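Local coordinates for Alpha/beta hydrolase family protein (PDB 3OOS) that is probably a hydrolase of the alpha/beta hydrolase superfamily, its natural substrate not being known, at residues Thr29-Thr41 with Val52-Asp64. Residues are numbered along the deposited sequence; the frame is centred on the assembly and turned at random.
With SO4 (sulfate ion), chain B.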
# COMPACT_ATOMS: atom_id res chain seq x y z
N THR A 29 -5.68 -2.34 -1.18
CA THR A 29 -5.80 -0.92 -1.48
C THR A 29 -4.54 -0.19 -1.03
O THR A 29 -3.60 -0.81 -0.53
CB THR A 29 -7.11 -0.30 -0.89
OG1 THR A 29 -7.38 0.96 -1.52
CG2 THR A 29 -7.03 -0.11 0.62
N HIS A 30 -4.52 1.12 -1.23
CA HIS A 30 -3.42 1.96 -0.82
C HIS A 30 -4.00 3.18 -0.13
O HIS A 30 -5.18 3.49 -0.31
CB HIS A 30 -2.59 2.38 -2.03
CG HIS A 30 -1.34 3.11 -1.68
ND1 HIS A 30 -1.25 4.48 -1.69
CD2 HIS A 30 -0.13 2.66 -1.29
CE1 HIS A 30 -0.03 4.85 -1.33
NE2 HIS A 30 0.67 3.75 -1.08
N LEU A 31 -3.19 3.86 0.67
CA LEU A 31 -3.69 4.98 1.47
C LEU A 31 -4.02 6.24 0.66
O LEU A 31 -4.87 7.03 1.07
CB LEU A 31 -2.71 5.31 2.60
CG LEU A 31 -3.25 6.19 3.72
CD1 LEU A 31 -4.50 5.58 4.36
CD2 LEU A 31 -2.16 6.40 4.75
N TYR A 32 -3.35 6.43 -0.48
CA TYR A 32 -3.58 7.64 -1.28
C TYR A 32 -3.35 7.44 -2.77
O TYR A 32 -2.64 8.21 -3.42
CB TYR A 32 -2.77 8.83 -0.74
CG TYR A 32 -1.35 8.52 -0.29
CD1 TYR A 32 -0.32 8.37 -1.23
CD2 TYR A 32 -1.04 8.41 1.06
CE1 TYR A 32 0.98 8.10 -0.82
CE2 TYR A 32 0.26 8.14 1.48
CZ TYR A 32 1.26 7.98 0.53
OH TYR A 32 2.55 7.71 0.94
N SER A 33 -3.98 6.40 -3.32
CA SER A 33 -3.88 6.09 -4.75
C SER A 33 -5.24 5.75 -5.33
O SER A 33 -6.11 5.21 -4.63
CB SER A 33 -2.94 4.91 -4.98
OG SER A 33 -1.64 5.16 -4.48
N GLU A 34 -5.42 6.05 -6.61
CA GLU A 34 -6.64 5.64 -7.31
C GLU A 34 -6.32 4.71 -8.47
O GLU A 34 -5.36 4.93 -9.20
CB GLU A 34 -7.47 6.84 -7.75
CG GLU A 34 -6.77 7.81 -8.70
CD GLU A 34 -7.57 9.07 -8.96
OE1 GLU A 34 -8.74 9.16 -8.51
OE2 GLU A 34 -7.03 9.98 -9.61
N TYR A 35 -7.15 3.69 -8.63
CA TYR A 35 -6.93 2.63 -9.60
C TYR A 35 -7.95 2.67 -10.74
O TYR A 35 -8.99 3.30 -10.63
CB TYR A 35 -7.01 1.27 -8.91
CG TYR A 35 -6.10 1.11 -7.72
CD1 TYR A 35 -4.73 0.89 -7.89
CD2 TYR A 35 -6.60 1.15 -6.41
CE1 TYR A 35 -3.88 0.73 -6.80
CE2 TYR A 35 -5.76 1.00 -5.31
CZ TYR A 35 -4.40 0.78 -5.52
OH TYR A 35 -3.56 0.62 -4.44
N ASN A 36 -7.62 1.98 -11.82
CA ASN A 36 -8.56 1.74 -12.91
C ASN A 36 -8.49 0.27 -13.32
O ASN A 36 -7.79 -0.51 -12.68
CB ASN A 36 -8.30 2.69 -14.09
CG ASN A 36 -6.90 2.55 -14.67
OD1 ASN A 36 -6.42 1.44 -14.90
ND2 ASN A 36 -6.25 3.68 -14.93
N ASP A 37 -9.20 -0.11 -14.38
CA ASP A 37 -9.32 -1.53 -14.74
C ASP A 37 -8.06 -2.17 -15.34
O ASP A 37 -8.07 -3.35 -15.69
CB ASP A 37 -10.57 -1.80 -15.59
CG ASP A 37 -10.50 -1.18 -16.98
OD1 ASP A 37 -9.46 -0.60 -17.36
OD2 ASP A 37 -11.52 -1.28 -17.70
N ASN A 38 -6.97 -1.41 -15.44
CA ASN A 38 -5.66 -2.00 -15.73
C ASN A 38 -5.16 -2.81 -14.54
O ASN A 38 -4.24 -3.61 -14.67
CB ASN A 38 -4.63 -0.92 -16.07
CG ASN A 38 -4.88 -0.28 -17.42
OD1 ASN A 38 -5.07 0.93 -17.52
ND2 ASN A 38 -4.90 -1.09 -18.47
N GLY A 39 -5.78 -2.59 -13.38
CA GLY A 39 -5.35 -3.23 -12.15
C GLY A 39 -4.09 -2.59 -11.61
O GLY A 39 -3.88 -1.39 -11.78
N ASN A 40 -3.25 -3.39 -10.96
CA ASN A 40 -2.10 -2.87 -10.24
C ASN A 40 -1.05 -3.96 -10.07
O ASN A 40 -1.39 -5.12 -9.83
CB ASN A 40 -2.57 -2.33 -8.88
CG ASN A 40 -1.42 -1.92 -8.00
OD1 ASN A 40 -1.02 -2.68 -7.11
ND2 ASN A 40 -0.87 -0.74 -8.24
N THR A 41 0.22 -3.58 -10.17
CA THR A 41 1.31 -4.56 -10.20
C THR A 41 1.61 -5.21 -8.84
O THR A 41 2.20 -6.29 -8.79
CB THR A 41 2.61 -3.98 -10.79
OG1 THR A 41 2.93 -2.75 -10.12
CG2 THR A 41 2.45 -3.72 -12.28
N VAL A 52 -9.14 -11.16 -5.70
CA VAL A 52 -8.62 -9.87 -5.26
C VAL A 52 -9.59 -8.72 -5.50
O VAL A 52 -10.03 -8.50 -6.63
CB VAL A 52 -7.24 -9.56 -5.91
CG1 VAL A 52 -6.69 -8.22 -5.42
CG2 VAL A 52 -6.26 -10.69 -5.61
N TYR A 53 -9.92 -8.02 -4.42
CA TYR A 53 -10.77 -6.84 -4.44
C TYR A 53 -9.89 -5.61 -4.32
O TYR A 53 -9.44 -5.26 -3.22
CB TYR A 53 -11.80 -6.89 -3.30
CG TYR A 53 -12.80 -8.01 -3.47
CD1 TYR A 53 -12.49 -9.32 -3.08
CD2 TYR A 53 -14.06 -7.77 -4.02
CE1 TYR A 53 -13.41 -10.36 -3.25
CE2 TYR A 53 -14.98 -8.79 -4.19
CZ TYR A 53 -14.65 -10.08 -3.80
OH TYR A 53 -15.56 -11.10 -3.97
N LEU A 54 -9.62 -4.98 -5.46
CA LEU A 54 -8.78 -3.79 -5.53
C LEU A 54 -9.66 -2.55 -5.38
O LEU A 54 -10.37 -2.18 -6.31
CB LEU A 54 -8.00 -3.76 -6.85
CG LEU A 54 -7.04 -2.60 -7.13
CD1 LEU A 54 -5.89 -2.59 -6.13
CD2 LEU A 54 -6.52 -2.69 -8.56
N VAL A 55 -9.61 -1.93 -4.20
CA VAL A 55 -10.59 -0.91 -3.81
C VAL A 55 -10.12 0.53 -4.05
O VAL A 55 -9.00 0.90 -3.71
CB VAL A 55 -11.00 -1.08 -2.32
CG1 VAL A 55 -12.03 -0.02 -1.90
CG2 VAL A 55 -11.54 -2.48 -2.08
N ASN A 56 -11.00 1.32 -4.66
CA ASN A 56 -10.87 2.77 -4.67
C ASN A 56 -11.53 3.36 -3.43
O ASN A 56 -12.75 3.23 -3.23
CB ASN A 56 -11.47 3.37 -5.95
CG ASN A 56 -10.47 3.45 -7.10
OD1 ASN A 56 -10.85 3.49 -8.28
ND2 ASN A 56 -9.19 3.49 -6.77
N LEU A 57 -10.73 3.98 -2.57
CA LEU A 57 -11.23 4.55 -1.32
C LEU A 57 -12.01 5.84 -1.56
O LEU A 57 -12.12 6.30 -2.70
CB LEU A 57 -10.08 4.79 -0.34
CG LEU A 57 -9.31 3.54 0.11
CD1 LEU A 57 -8.13 3.94 0.98
CD2 LEU A 57 -10.22 2.56 0.82
N LYS A 58 -12.57 6.40 -0.49
CA LYS A 58 -13.23 7.70 -0.56
C LYS A 58 -12.29 8.70 -1.23
O LYS A 58 -11.11 8.77 -0.87
CB LYS A 58 -13.60 8.17 0.86
CG LYS A 58 -14.63 9.31 0.95
CD LYS A 58 -16.07 8.84 0.70
CE LYS A 58 -16.61 7.89 1.77
NZ LYS A 58 -16.88 8.58 3.06
N GLY A 59 -12.80 9.43 -2.21
CA GLY A 59 -12.00 10.42 -2.93
C GLY A 59 -11.17 9.87 -4.08
O GLY A 59 -10.40 10.61 -4.70
N CYS A 60 -11.33 8.58 -4.38
CA CYS A 60 -10.53 7.90 -5.41
C CYS A 60 -11.40 7.38 -6.54
O CYS A 60 -12.44 6.76 -6.30
CB CYS A 60 -9.79 6.71 -4.81
SG CYS A 60 -8.72 7.13 -3.44
N GLY A 61 -10.97 7.62 -7.78
CA GLY A 61 -11.68 7.12 -8.95
C GLY A 61 -13.15 7.50 -8.95
O GLY A 61 -13.51 8.66 -8.75
N ASN A 62 -14.01 6.50 -9.15
CA ASN A 62 -15.45 6.74 -9.18
C ASN A 62 -16.17 6.46 -7.86
O ASN A 62 -17.41 6.46 -7.81
CB ASN A 62 -16.10 5.99 -10.35
CG ASN A 62 -15.62 6.51 -11.69
OD1 ASN A 62 -15.83 7.68 -12.03
ND2 ASN A 62 -14.97 5.65 -12.47
N SER A 63 -15.41 6.26 -6.79
CA SER A 63 -15.99 6.18 -5.46
C SER A 63 -16.49 7.56 -5.03
O SER A 63 -16.10 8.58 -5.62
CB SER A 63 -14.98 5.63 -4.45
OG SER A 63 -14.55 4.33 -4.82
N ASP A 64 -17.36 7.59 -4.03
CA ASP A 64 -17.87 8.85 -3.48
C ASP A 64 -16.73 9.73 -2.98
O ASP A 64 -15.69 9.22 -2.54
CB ASP A 64 -18.82 8.59 -2.31
CG ASP A 64 -20.18 8.08 -2.75
OD1 ASP A 64 -20.48 8.08 -3.97
OD2 ASP A 64 -20.96 7.70 -1.86
S SO4 B . 3.95 5.08 -1.13
O1 SO4 B . 3.99 6.53 -0.98
O2 SO4 B . 5.31 4.56 -1.05
O3 SO4 B . 3.12 4.51 -0.08
O4 SO4 B . 3.37 4.75 -2.43
O HOH W 1 -7.88 3.70 -3.20
O HOH W 2 -9.50 11.41 -7.23
O HOH W 3 -11.04 10.34 -10.55
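The Tyr35 ring lies across the end of Leu54, whose CD1 methyl sits over the ring centre, 3.6 Å from the centroid and only 9° off the normal, a CH-pi contact. Leu54 places CD1 against that face because its CG stands opposite the backbone N (chi1 -179°), and turns CD2 toward the backbone of Gly39 and CB of Asn40. At the edge of the same ring, Val55 O approaches CE2 at 3.6 Å. That one carbonyl serves two kinds of partner: Thr29 OG1 donates to Val55 O over 2.7 Å, tilted 31° from the carbonyl plane, and a water that accepts from Leu57 N lies within hydrogen-bonding reach of Val55 O and Ser33 O. Leu57 leans over Thr29, its CD1 reaching His30 O. Farther along, Glu34 CB packs on Cys60 CB, while the Glu34 chain, extended beyond CG, brings OE1 to Gly61 N, a nearly straight 2.8 Å bond on the anti side of the carboxylate; a second water bridges OE1 to Gly59 O. His30 NE2 and Tyr32 OH hydrogen-bond a sulfate, probably from the crystallisation liquor, that is also bonded to Ser99 OG and Ala100 N, at a probable nucleophile elbow. The arrangement is consistent with the loop that follows strand 25-28 in the alpha/beta hydrolase fold, which commonly contributes to the oxyanion hole, here packed on strand 51-55 and the turns after it.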